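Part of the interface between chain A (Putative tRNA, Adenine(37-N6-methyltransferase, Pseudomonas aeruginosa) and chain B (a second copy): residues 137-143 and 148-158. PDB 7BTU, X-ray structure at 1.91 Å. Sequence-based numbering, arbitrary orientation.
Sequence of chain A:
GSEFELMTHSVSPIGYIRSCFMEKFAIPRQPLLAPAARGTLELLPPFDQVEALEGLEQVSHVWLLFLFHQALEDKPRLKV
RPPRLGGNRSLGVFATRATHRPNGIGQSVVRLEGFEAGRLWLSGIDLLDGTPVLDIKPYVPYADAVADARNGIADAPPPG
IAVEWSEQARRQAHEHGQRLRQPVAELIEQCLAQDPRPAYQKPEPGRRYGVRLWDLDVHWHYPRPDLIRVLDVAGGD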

# COMPACT_ATOMS: atom_id res chain seq x y z
N LYS A 137 -3.38 4.86 -6.89
CA LYS A 137 -4.09 5.45 -5.76
C LYS A 137 -3.28 6.62 -5.23
O LYS A 137 -2.06 6.49 -5.12
CB LYS A 137 -4.30 4.43 -4.63
CG LYS A 137 -5.16 3.21 -5.02
CD LYS A 137 -5.16 2.13 -3.87
CE LYS A 137 -6.30 1.12 -4.04
NZ LYS A 137 -6.11 0.32 -5.19
N PRO A 138 -3.91 7.73 -4.83
CA PRO A 138 -3.15 8.81 -4.18
C PRO A 138 -2.60 8.33 -2.84
O PRO A 138 -3.23 7.56 -2.12
CB PRO A 138 -4.21 9.93 -3.97
CG PRO A 138 -5.53 9.13 -3.86
CD PRO A 138 -5.37 8.00 -4.86
N TYR A 139 -1.40 8.79 -2.52
CA TYR A 139 -0.86 8.58 -1.19
C TYR A 139 -1.55 9.58 -0.25
O TYR A 139 -1.59 10.79 -0.52
CB TYR A 139 0.66 8.82 -1.19
CG TYR A 139 1.33 8.43 0.11
CD1 TYR A 139 1.43 9.34 1.14
CD2 TYR A 139 1.86 7.16 0.28
CE1 TYR A 139 2.03 8.98 2.36
CE2 TYR A 139 2.49 6.79 1.48
CZ TYR A 139 2.55 7.69 2.52
OH TYR A 139 3.10 7.32 3.72
N VAL A 140 -2.07 9.08 0.87
CA VAL A 140 -2.81 9.93 1.82
C VAL A 140 -2.11 9.85 3.17
O VAL A 140 -2.23 8.82 3.86
CB VAL A 140 -4.26 9.46 1.97
CG1 VAL A 140 -5.00 10.36 3.00
CG2 VAL A 140 -5.00 9.44 0.61
N PRO A 141 -1.39 10.90 3.61
CA PRO A 141 -0.52 10.74 4.78
C PRO A 141 -1.23 10.33 6.05
O PRO A 141 -0.74 9.46 6.76
CB PRO A 141 0.13 12.12 4.93
CG PRO A 141 0.19 12.63 3.54
CD PRO A 141 -1.01 12.06 2.79
N TYR A 142 -2.39 10.92 6.36
CA TYR A 142 -3.00 10.58 7.64
C TYR A 142 -3.41 9.11 7.68
O TYR A 142 -3.45 8.52 8.76
CB TYR A 142 -4.18 11.53 7.96
CG TYR A 142 -5.43 11.27 7.16
CD1 TYR A 142 -6.19 10.12 7.37
CD2 TYR A 142 -5.84 12.16 6.18
CE1 TYR A 142 -7.33 9.86 6.64
CE2 TYR A 142 -6.98 11.92 5.45
CZ TYR A 142 -7.73 10.78 5.69
OH TYR A 142 -8.88 10.56 4.96
N ALA A 143 -3.71 8.51 6.54
CA ALA A 143 -4.10 7.09 6.47
C ALA A 143 -2.93 6.14 6.23
O ALA A 143 -3.03 4.96 6.57
CB ALA A 143 -5.13 6.87 5.34
N ASP B 148 7.75 13.47 3.43
CA ASP B 148 7.57 14.62 2.54
C ASP B 148 6.26 14.60 1.75
O ASP B 148 6.05 15.53 0.95
CB ASP B 148 8.74 14.71 1.58
CG ASP B 148 10.02 15.11 2.27
OD1 ASP B 148 9.96 15.55 3.44
OD2 ASP B 148 11.08 14.97 1.65
N ALA B 149 5.43 13.56 1.84
CA ALA B 149 4.24 13.47 0.98
C ALA B 149 3.17 14.49 1.39
O ALA B 149 2.98 14.79 2.57
CB ALA B 149 3.65 12.06 0.99
N ARG B 150 2.50 15.03 0.38
CA ARG B 150 1.44 16.02 0.54
C ARG B 150 0.24 15.61 -0.29
O ARG B 150 0.39 15.05 -1.38
CB ARG B 150 1.93 17.39 0.09
CG ARG B 150 3.13 17.89 0.86
CD ARG B 150 2.79 18.05 2.35
NE ARG B 150 3.89 18.62 3.13
CZ ARG B 150 4.86 17.90 3.69
NH1 ARG B 150 4.87 16.57 3.58
NH2 ARG B 150 5.82 18.51 4.38
N ASN B 151 -0.96 15.87 0.23
CA ASN B 151 -2.17 15.55 -0.53
C ASN B 151 -3.21 16.60 -0.20
O ASN B 151 -3.77 16.57 0.89
CB ASN B 151 -2.68 14.16 -0.18
CG ASN B 151 -3.96 13.78 -0.95
OD1 ASN B 151 -4.88 14.60 -1.16
ND2 ASN B 151 -4.04 12.51 -1.34
N GLY B 152 -3.47 17.51 -1.15
CA GLY B 152 -4.43 18.57 -0.89
C GLY B 152 -5.86 18.22 -1.18
O GLY B 152 -6.73 19.07 -0.96
N ILE B 153 -6.16 17.04 -1.75
CA ILE B 153 -7.57 16.75 -2.00
C ILE B 153 -8.18 15.88 -0.90
O ILE B 153 -9.40 15.89 -0.72
CB ILE B 153 -7.80 16.19 -3.41
CG1 ILE B 153 -6.75 15.19 -3.81
CG2 ILE B 153 -7.78 17.34 -4.47
CD1 ILE B 153 -7.20 14.40 -5.00
N ALA B 154 -7.37 15.13 -0.17
CA ALA B 154 -7.81 14.35 0.97
C ALA B 154 -7.86 15.26 2.19
O ALA B 154 -6.84 15.53 2.82
CB ALA B 154 -6.89 13.16 1.21
N ASP B 155 -9.05 15.73 2.53
CA ASP B 155 -9.22 16.45 3.78
C ASP B 155 -9.00 15.49 4.95
O ASP B 155 -9.65 14.44 5.02
CB ASP B 155 -10.60 17.10 3.85
N ALA B 156 -8.05 15.82 5.83
CA ALA B 156 -7.89 15.03 7.04
C ALA B 156 -9.18 15.17 7.86
O ALA B 156 -9.88 16.18 7.76
CB ALA B 156 -6.68 15.48 7.85
N PRO B 157 -9.54 14.14 8.62
CA PRO B 157 -10.84 14.11 9.25
C PRO B 157 -10.96 15.10 10.40
O PRO B 157 -9.95 15.48 11.02
CB PRO B 157 -10.95 12.67 9.75
CG PRO B 157 -9.94 11.92 8.94
CD PRO B 157 -8.82 12.87 8.79
N PRO B 158 -12.19 15.49 10.72
CA PRO B 158 -12.47 16.40 11.85
C PRO B 158 -11.99 15.82 13.18
O PRO B 158 -11.74 14.62 13.28
CB PRO B 158 -14.00 16.52 11.84
CG PRO B 158 -14.39 16.16 10.43
CD PRO B 158 -13.39 15.17 9.92
O HOH W 1 0.77 12.30 -1.63

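K137(A) is out of reach of the chain B stretch, so this contact begins at P138(A), whose CB packs 3.7 Å from ND2 of N151(B). Y139(A) then contributes its backbone and its ring separately. Its carbonyl O accepts the one direct hydrogen bond between the stretches, from N151(B) ND2 at 3.1 Å and nearly straight at 170°; a water also bridges this O to the O of R150(B). The ring, buried, lies obliquely against A149(B), CD1 to CB 3.5 Å, where a methyl fits closely.

Asparagine suits N151(B) because both ends of its amide are used: while ND2 reaches across, N151(B) OD1 accepts from the backbone N of A154(B) at 2.7 Å and of I153(B) at 2.8 Å, which ties the side chain to its own loop.

V140(A), the N-cap residue, offers no polar side chain here; its CG1 meets A154(B) CB at 3.8 Å. P141(A), in the first turn of the helix, points toward chain B and sets its CG 3.7 Å from A149(B) O. Y142(A), with chi1 at 75° (p), gives the largest covered area, 81 Å². P157(B) CD sits over its ring face, 3.8 Å from the Y142(A) ring centroid, while Y142(A) CD2 touches A156(B) CB at 3.8 Å. The rule is an amide anchored in its own loop that makes the direct hydrogen bond, with a separate apolar patch where the Y142(A) ring packs on A154(B), A156(B) and P157(B).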